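Local atomic coordinates of SusD homolog (Bacteroides thetaiotaomicron, PDB entry 4MRU), a protein that probably binds mucin O-glycans at the bacterial outer membrane, as a TPR-like SusD-family lipoprotein that also binds a magnesium ion. Residues Cys211-Glu224 with Arg334-Gly346. Sequence-based numbering, arbitrary orientation.
Sequences CYTDMAAEAQSIAE and RAEGALRKWNMGG
The chain leaving helix 327-339 runs past the turn before helix 216-229 and then its first turns, CA atoms drawing nearer from C211 and R340 (9.3 Å) to E224 and N343 (5.9 Å). A Schellman motif at K341, with W342 N bonded to G337 O, ends helix 327-339 and turns the chain toward its partner. W342 fills the middle of the contact. Q220 swings its CG opposite the backbone N (chi1 -180°) and runs extended, which lays the chain along one face of the indole: CG makes a CH-pi contact 3.5 Å from the centroid of the five-membered ring, and the amide is nearly parallel to the ring plane. A223 CB meets the six-membered ring at W342 CZ3, 3.6 Å away, and C211 CB touches CZ2. Without the indole, as with an alanine at W342, a gap would probably open between C211, Q220 and A223, and Q220 would lose its flat support. Beyond the indole, N343 N donates a nearly straight 2.7 Å bond to E224 OE2, on the anti side of the carboxylate; Q220 NE2 reaches the same oxygen from the opposite face, so two N-H groups grip it. One water bridges E224 O and N343 O. M344 CE packs on A223 CB (4.0 Å) and E224 CG. At the other end, R340 NH2 donates to Y212 OH at 2.9 Å, in the guanidinium plane, which stands perpendicular to the phenol ring. C211 SG sits over the guanidinium centre, 3.6 Å from R340 CZ. E336 OE2 takes both NE and NH2 of R340 side-on and is also salt-bridged to R436, so two arginines share one carboxylate, probably stabilising its charge. Around this junction, helix 192-209 packs through M208 against W342 and E336, helix 408-423 through F408 against R340, and helix 348-363 through F351 against M344.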
loop_
_atom_site.group_PDB
_atom_site.type_symbol
_atom_site.label_atom_id
_atom_site.label_comp_id
_atom_site.label_asym_id
_atom_site.label_seq_id
_atom_site.Cartn_x
_atom_site.Cartn_y
_atom_site.Cartn_z
ATOM N N CYS A 211 -10.512 -11.012 -5.926
ATOM C CA CYS A 211 -11.707 -11.070 -6.786
ATOM C C CYS A 211 -11.421 -11.728 -8.159
ATOM O O CYS A 211 -12.353 -12.123 -8.860
ATOM C CB CYS A 211 -12.330 -9.684 -6.909
ATOM S SG CYS A 211 -11.360 -8.629 -8.010
ATOM N N TYR A 212 -10.161 -11.907 -8.531
ATOM C CA TYR A 212 -9.832 -12.582 -9.782
ATOM C C TYR A 212 -9.381 -14.037 -9.582
ATOM O O TYR A 212 -8.941 -14.673 -10.552
ATOM C CB TYR A 212 -8.756 -11.782 -10.563
ATOM C CG TYR A 212 -9.245 -10.423 -11.000
ATOM C CD1 TYR A 212 -10.207 -10.305 -11.993
ATOM C CD2 TYR A 212 -8.702 -9.233 -10.468
ATOM C CE1 TYR A 212 -10.652 -9.057 -12.410
ATOM C CE2 TYR A 212 -9.149 -8.001 -10.882
ATOM C CZ TYR A 212 -10.114 -7.924 -11.881
ATOM O OH TYR A 212 -10.561 -6.691 -12.286
ATOM N N THR A 213 -9.506 -14.586 -8.364
ATOM C CA THR A 213 -9.076 -15.957 -8.076
ATOM C C THR A 213 -10.252 -16.907 -7.981
ATOM O O THR A 213 -11.375 -16.490 -8.090
ATOM C CB THR A 213 -8.366 -16.067 -6.722
ATOM O OG1 THR A 213 -9.294 -15.794 -5.663
ATOM C CG2 THR A 213 -7.195 -15.112 -6.660
ATOM N N ASP A 214 -9.972 -18.191 -7.764
ATOM C CA ASP A 214 -11.020 -19.204 -7.575
ATOM C C ASP A 214 -11.625 -19.155 -6.165
ATOM O O ASP A 214 -12.462 -19.976 -5.800
ATOM C CB ASP A 214 -10.479 -20.616 -7.930
ATOM C CG ASP A 214 -9.479 -21.182 -6.907
ATOM O OD1 ASP A 214 -9.070 -20.488 -5.951
ATOM O OD2 ASP A 214 -9.085 -22.360 -7.069
HETATM N N MSE A 215 -11.217 -18.164 -5.385
HETATM C CA MSE A 215 -11.813 -17.935 -4.088
HETATM C C MSE A 215 -12.709 -16.738 -4.123
HETATM O O MSE A 215 -13.083 -16.216 -3.063
HETATM C CB MSE A 215 -10.695 -17.693 -3.089
HETATM C CG MSE A 215 -9.769 -18.913 -2.960
HETATM SE SE MSE A 215 -10.582 -20.501 -2.110
HETATM C CE MSE A 215 -10.794 -21.586 -3.731
ATOM N N ALA A 216 -13.091 -16.286 -5.325
ATOM C CA ALA A 216 -13.898 -15.052 -5.444
ATOM C C ALA A 216 -15.266 -15.138 -4.722
ATOM O O ALA A 216 -15.737 -14.133 -4.161
ATOM C CB ALA A 216 -14.117 -14.635 -6.897
ATOM N N ALA A 217 -15.901 -16.299 -4.739
ATOM C CA ALA A 217 -17.199 -16.427 -4.083
ATOM C C ALA A 217 -17.033 -16.248 -2.589
ATOM O O ALA A 217 -17.797 -15.452 -1.952
ATOM C CB ALA A 217 -17.878 -17.773 -4.396
ATOM N N GLU A 218 -16.004 -16.902 -2.035
ATOM C CA GLU A 218 -15.744 -16.761 -0.615
ATOM C C GLU A 218 -15.359 -15.312 -0.308
ATOM O O GLU A 218 -15.822 -14.739 0.674
ATOM C CB GLU A 218 -14.662 -17.721 -0.083
ATOM C CG GLU A 218 -14.849 -17.953 1.419
ATOM C CD GLU A 218 -13.982 -19.033 2.050
ATOM O OE1 GLU A 218 -13.426 -19.879 1.309
ATOM O OE2 GLU A 218 -13.890 -19.036 3.303
ATOM N N ALA A 219 -14.561 -14.707 -1.162
ATOM C CA ALA A 219 -14.127 -13.313 -0.941
ATOM C C ALA A 219 -15.324 -12.383 -0.893
ATOM O O ALA A 219 -15.431 -11.559 0.008
ATOM C CB ALA A 219 -13.169 -12.868 -2.004
ATOM N N GLN A 220 -16.250 -12.547 -1.845
ATOM C CA GLN A 220 -17.478 -11.754 -1.851
ATOM C C GLN A 220 -18.253 -11.862 -0.516
ATOM O O GLN A 220 -18.706 -10.849 0.027
ATOM C CB GLN A 220 -18.348 -12.167 -3.029
ATOM C CG GLN A 220 -19.636 -11.373 -3.095
ATOM C CD GLN A 220 -20.539 -11.795 -4.206
ATOM O OE1 GLN A 220 -20.104 -12.426 -5.210
ATOM N NE2 GLN A 220 -21.813 -11.422 -4.074
ATOM N N SER A 221 -18.367 -13.078 0.011
ATOM C CA SER A 221 -19.083 -13.365 1.248
ATOM C C SER A 221 -18.380 -12.703 2.411
ATOM O O SER A 221 -19.003 -12.051 3.213
ATOM C CB SER A 221 -19.162 -14.873 1.463
ATOM O OG SER A 221 -19.752 -15.172 2.684
ATOM N N ILE A 222 -17.057 -12.824 2.436
ATOM C CA ILE A 222 -16.249 -12.156 3.479
ATOM C C ILE A 222 -16.460 -10.645 3.429
ATOM O O ILE A 222 -16.723 -10.016 4.472
ATOM C CB ILE A 222 -14.765 -12.520 3.337
ATOM C CG1 ILE A 222 -14.553 -13.985 3.744
ATOM C CG2 ILE A 222 -13.860 -11.596 4.161
ATOM C CD1 ILE A 222 -13.270 -14.585 3.176
ATOM N N ALA A 223 -16.409 -10.066 2.231
ATOM C CA ALA A 223 -16.599 -8.610 2.077
ATOM C C ALA A 223 -17.969 -8.145 2.540
ATOM O O ALA A 223 -18.091 -7.146 3.249
ATOM C CB ALA A 223 -16.390 -8.206 0.631
ATOM N N GLU A 224 -19.003 -8.873 2.122
ATOM C CA GLU A 224 -20.349 -8.549 2.502
ATOM C C GLU A 224 -20.548 -8.635 4.019
ATOM O O GLU A 224 -21.141 -7.740 4.625
ATOM C CB GLU A 224 -21.354 -9.458 1.759
ATOM C CG GLU A 224 -21.404 -9.096 0.279
ATOM C CD GLU A 224 -22.237 -10.035 -0.579
ATOM O OE1 GLU A 224 -22.539 -11.175 -0.165
ATOM O OE2 GLU A 224 -22.557 -9.665 -1.722
ATOM N N ARG A 334 -15.843 -0.287 -1.348
ATOM C CA ARG A 334 -17.274 -0.511 -1.485
ATOM C C ARG A 334 -17.758 -0.110 -2.882
ATOM O O ARG A 334 -18.628 -0.773 -3.430
ATOM C CB ARG A 334 -18.055 0.221 -0.377
ATOM C CG ARG A 334 -17.801 -0.410 0.978
ATOM C CD ARG A 334 -18.361 0.401 2.106
ATOM N NE ARG A 334 -19.776 0.129 2.313
ATOM C CZ ARG A 334 -20.490 0.726 3.248
ATOM N NH1 ARG A 334 -19.927 1.638 4.030
ATOM N NH2 ARG A 334 -21.765 0.396 3.422
ATOM N N ALA A 335 -17.199 0.954 -3.471
ATOM C CA ALA A 335 -17.594 1.332 -4.809
ATOM C C ALA A 335 -17.303 0.220 -5.806
ATOM O O ALA A 335 -18.133 -0.066 -6.642
ATOM C CB ALA A 335 -16.911 2.639 -5.272
ATOM N N GLU A 336 -16.087 -0.309 -5.770
ATOM C CA GLU A 336 -15.709 -1.457 -6.634
ATOM C C GLU A 336 -16.594 -2.670 -6.392
ATOM O O GLU A 336 -17.096 -3.313 -7.343
ATOM C CB GLU A 336 -14.249 -1.833 -6.421
ATOM C CG GLU A 336 -13.864 -3.035 -7.262
ATOM C CD GLU A 336 -12.404 -3.427 -7.176
ATOM O OE1 GLU A 336 -11.630 -2.701 -6.517
ATOM O OE2 GLU A 336 -12.035 -4.469 -7.759
ATOM N N GLY A 337 -16.800 -2.994 -5.113
ATOM C CA GLY A 337 -17.671 -4.110 -4.759
ATOM C C GLY A 337 -19.044 -3.944 -5.403
ATOM O O GLY A 337 -19.610 -4.889 -5.989
ATOM N N ALA A 338 -19.598 -2.739 -5.278
ATOM C CA ALA A 338 -20.915 -2.458 -5.782
ATOM C C ALA A 338 -20.960 -2.572 -7.330
ATOM O O ALA A 338 -21.893 -3.138 -7.888
ATOM C CB ALA A 338 -21.394 -1.081 -5.308
ATOM N N LEU A 339 -19.918 -2.072 -7.983
ATOM C CA LEU A 339 -19.790 -2.184 -9.406
ATOM C C LEU A 339 -19.758 -3.648 -9.830
ATOM O O LEU A 339 -20.272 -3.996 -10.884
ATOM C CB LEU A 339 -18.541 -1.457 -9.871
ATOM C CG LEU A 339 -18.468 -1.198 -11.360
ATOM C CD1 LEU A 339 -19.520 -0.196 -11.852
ATOM C CD2 LEU A 339 -17.088 -0.695 -11.711
ATOM N N ARG A 340 -19.205 -4.512 -8.977
ATOM C CA ARG A 340 -19.125 -5.940 -9.239
ATOM C C ARG A 340 -20.400 -6.689 -8.817
ATOM O O ARG A 340 -20.453 -7.910 -8.885
ATOM C CB ARG A 340 -17.896 -6.555 -8.524
ATOM C CG ARG A 340 -16.542 -6.113 -9.041
ATOM C CD ARG A 340 -15.398 -6.702 -8.246
ATOM N NE ARG A 340 -14.147 -6.161 -8.720
ATOM C CZ ARG A 340 -13.557 -6.545 -9.863
ATOM N NH1 ARG A 340 -14.090 -7.467 -10.654
ATOM N NH2 ARG A 340 -12.446 -5.966 -10.240
ATOM N N LYS A 341 -21.402 -5.951 -8.357
ATOM C CA LYS A 341 -22.683 -6.494 -7.922
ATOM C C LYS A 341 -22.547 -7.234 -6.584
ATOM O O LYS A 341 -23.373 -8.044 -6.254
ATOM C CB LYS A 341 -23.328 -7.402 -9.010
ATOM C CG LYS A 341 -23.479 -6.716 -10.375
ATOM C CD LYS A 341 -24.447 -7.408 -11.343
ATOM C CE LYS A 341 -23.849 -8.611 -12.053
ATOM N NZ LYS A 341 -23.095 -8.233 -13.284
ATOM N N TRP A 342 -21.513 -6.939 -5.805
ATOM C CA TRP A 342 -21.456 -7.447 -4.445
ATOM C C TRP A 342 -22.359 -6.553 -3.586
ATOM O O TRP A 342 -22.544 -5.354 -3.903
ATOM C CB TRP A 342 -20.050 -7.398 -3.880
ATOM C CG TRP A 342 -19.063 -8.258 -4.551
ATOM C CD1 TRP A 342 -19.224 -8.933 -5.712
ATOM C CD2 TRP A 342 -17.739 -8.476 -4.144
ATOM N NE1 TRP A 342 -18.083 -9.620 -6.047
ATOM C CE2 TRP A 342 -17.146 -9.359 -5.090
ATOM C CE3 TRP A 342 -16.988 -8.058 -3.055
ATOM C CZ2 TRP A 342 -15.860 -9.810 -4.963
ATOM C CZ3 TRP A 342 -15.704 -8.516 -2.936
ATOM C CH2 TRP A 342 -15.155 -9.386 -3.875
ATOM N N ASN A 343 -22.905 -7.104 -2.510
ATOM C CA ASN A 343 -23.813 -6.312 -1.677
ATOM C C ASN A 343 -23.026 -5.457 -0.672
ATOM O O ASN A 343 -22.669 -5.928 0.420
ATOM C CB ASN A 343 -24.837 -7.193 -0.993
ATOM C CG ASN A 343 -25.860 -6.375 -0.223
ATOM O OD1 ASN A 343 -25.819 -5.137 -0.214
ATOM N ND2 ASN A 343 -26.757 -7.058 0.450
HETATM N N MSE A 344 -22.734 -4.207 -1.072
HETATM C CA MSE A 344 -21.876 -3.303 -0.272
HETATM C C MSE A 344 -22.696 -2.276 0.487
HETATM O O MSE A 344 -22.139 -1.419 1.189
HETATM C CB MSE A 344 -20.889 -2.600 -1.198
HETATM C CG MSE A 344 -19.980 -3.568 -1.934
HETATM SE SE MSE A 344 -18.543 -4.254 -0.735
HETATM C CE MSE A 344 -19.484 -5.859 -0.108
ATOM N N GLY A 345 -24.023 -2.332 0.349
ATOM C CA GLY A 345 -24.909 -1.418 1.036
ATOM C C GLY A 345 -25.170 -0.063 0.349
ATOM O O GLY A 345 -25.518 0.918 1.009
ATOM N N GLY A 346 -25.077 -0.001 -0.968
ATOM C CA GLY A 346 -25.287 1.279 -1.654
ATOM C C GLY A 346 -24.833 1.212 -3.080
ATOM O O GLY A 346 -24.319 0.168 -3.531
HETATM O O HOH W 1 -23.172 -6.074 3.073
#